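Local coordinates for chorismate mutase and shikimate 5-dehydrogenase fusion protein (Clostridium acetobutylicum, PDB 3FBT) that catalyses the reversible NADPH-linked reduction of 3-dehydroshikimate to shikimate with its shikimate dehydrogenase part, in a fusion whose other part is a chorismate mutase, at the interface of chains A and B. Sequence-based numbering; all coordinates share one arbitrary frame. Chains: chain A/B, chorismate mutase and shikimate 5-dehydrogenase fusion protein.

The interface of chains A and B. Residues chain A 49-50, 52-53, 56-57; chain B 46, 49-50, 53-54.
Helix 47-56 of one chain packs against the same helix of the other about a two-fold axis; its residues here keep helical torsions, and A:Ile57 follows in the loop. The helix lies in the substrate-binding domain of the shikimate dehydrogenase family, and the contact joins the two subunits of the homodimer, its centre about 19 Å from the catalytic A:Lys69. At the middle A:Thr53 and B:Thr53 meet tip to tip: each OG1 stands beside its own backbone N and anti to the carbonyl carbon, so A:Thr53 OG1 and B:Thr53 OG1 share a short 2.5 Å hydrogen bond of undecided direction. The weak bonds to A:Glu49 O and B:Glu49 O, respectively, one turn earlier, are alternatives: while one hydroxyl donates across, the other can turn to its own carbonyl. B:Glu49 swings CG anti to the backbone N (chi1 -158°) and runs extended across helix 47-56 of chain A; its OE1 comes 3.2 Å from A:Asp52 CB. The two carboxylates cross obliquely, B:Glu49 OE2 3.7 Å from A:Asp52 OD2, a crowding of acids that might raise a pKa. A:Glu49 instead bends at chi2 (94°), crossing B:Glu49 almost at right angles. At one flank A:Ile56 CD1 rests on the aliphatic stem of B:Lys46, 3.6 Å from its CG; at another A:Ile57 CG2 points at the ring tip of B:Phe54, 4.0 Å from CZ. B:Ser50 OG donates to B:Lys46 O (3.0 Å) from above the carbonyl plane, not along a lone pair.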
# COMPACT_ATOMS: atom_id res chain seq x y z
N GLU A 49 -7.82 3.68 -14.15
CA GLU A 49 -6.61 2.87 -14.05
C GLU A 49 -6.09 2.66 -12.59
O GLU A 49 -5.74 1.55 -12.22
CB GLU A 49 -5.49 3.41 -14.97
CG GLU A 49 -5.94 3.76 -16.39
CD GLU A 49 -6.29 5.24 -16.49
OE1 GLU A 49 -7.46 5.68 -16.21
OE2 GLU A 49 -5.35 5.99 -16.87
N SER A 50 -6.10 3.68 -11.73
CA SER A 50 -5.67 3.42 -10.34
C SER A 50 -6.55 2.46 -9.59
O SER A 50 -6.08 1.56 -8.87
CB SER A 50 -5.56 4.71 -9.52
OG SER A 50 -5.21 5.73 -10.39
N ASP A 52 -8.26 0.11 -10.86
CA ASP A 52 -8.01 -1.22 -11.42
C ASP A 52 -6.76 -1.80 -10.73
O ASP A 52 -6.71 -2.98 -10.34
CB ASP A 52 -7.78 -1.16 -12.94
CG ASP A 52 -9.07 -0.91 -13.77
OD1 ASP A 52 -10.21 -1.07 -13.25
OD2 ASP A 52 -8.95 -0.55 -14.97
N THR A 53 -5.74 -0.98 -10.57
CA THR A 53 -4.55 -1.51 -9.90
C THR A 53 -4.85 -1.84 -8.46
O THR A 53 -4.41 -2.86 -7.94
CB THR A 53 -3.37 -0.54 -9.93
OG1 THR A 53 -3.03 -0.25 -11.29
CG2 THR A 53 -2.23 -1.15 -9.21
N ILE A 56 -6.16 -5.10 -8.39
CA ILE A 56 -5.05 -6.06 -8.67
C ILE A 56 -4.08 -6.33 -7.53
O ILE A 56 -3.74 -7.45 -7.24
CB ILE A 56 -4.31 -5.71 -9.96
CG1 ILE A 56 -5.25 -5.89 -11.18
CG2 ILE A 56 -3.14 -6.64 -10.13
CD1 ILE A 56 -4.78 -5.08 -12.39
N ILE A 57 -3.68 -5.32 -6.81
CA ILE A 57 -2.86 -5.59 -5.63
C ILE A 57 -3.66 -5.97 -4.39
O ILE A 57 -3.12 -6.05 -3.33
CB ILE A 57 -1.95 -4.43 -5.33
CG1 ILE A 57 -2.73 -3.23 -4.77
CG2 ILE A 57 -1.24 -4.02 -6.62
CD1 ILE A 57 -1.82 -2.08 -4.52
N LYS B 46 -1.21 -6.49 -17.36
CA LYS B 46 -1.36 -5.34 -16.47
C LYS B 46 -0.04 -4.73 -15.96
O LYS B 46 -0.05 -3.99 -14.99
CB LYS B 46 -2.22 -5.74 -15.30
CG LYS B 46 -3.66 -5.84 -15.71
CD LYS B 46 -4.04 -4.57 -16.51
CE LYS B 46 -5.47 -4.65 -17.04
NZ LYS B 46 -6.29 -5.55 -16.17
N GLU B 49 0.09 -0.89 -16.53
CA GLU B 49 -0.85 -0.17 -15.71
C GLU B 49 -0.37 -0.19 -14.27
O GLU B 49 -0.32 0.86 -13.60
CB GLU B 49 -2.28 -0.71 -15.86
CG GLU B 49 -3.35 0.35 -15.46
CD GLU B 49 -4.75 -0.22 -15.39
OE1 GLU B 49 -5.03 -1.04 -14.49
OE2 GLU B 49 -5.57 0.12 -16.26
N SER B 50 0.02 -1.36 -13.79
CA SER B 50 0.44 -1.48 -12.41
C SER B 50 1.57 -0.50 -12.11
O SER B 50 1.40 0.35 -11.24
CB SER B 50 0.89 -2.90 -12.06
OG SER B 50 -0.23 -3.76 -12.00
N THR B 53 0.51 2.97 -11.97
CA THR B 53 -0.17 3.32 -10.68
C THR B 53 0.83 3.49 -9.53
O THR B 53 0.76 4.46 -8.72
CB THR B 53 -1.29 2.34 -10.21
OG1 THR B 53 -2.24 2.12 -11.26
CG2 THR B 53 -2.07 2.96 -8.97
N PHE B 54 1.77 2.58 -9.42
CA PHE B 54 2.72 2.72 -8.33
C PHE B 54 3.39 4.09 -8.39
O PHE B 54 3.51 4.77 -7.39
CB PHE B 54 3.71 1.56 -8.29
CG PHE B 54 3.16 0.36 -7.59
CD1 PHE B 54 3.13 0.31 -6.21
CD2 PHE B 54 2.67 -0.71 -8.28
CE1 PHE B 54 2.64 -0.80 -5.58
CE2 PHE B 54 2.20 -1.83 -7.61
CZ PHE B 54 2.17 -1.87 -6.29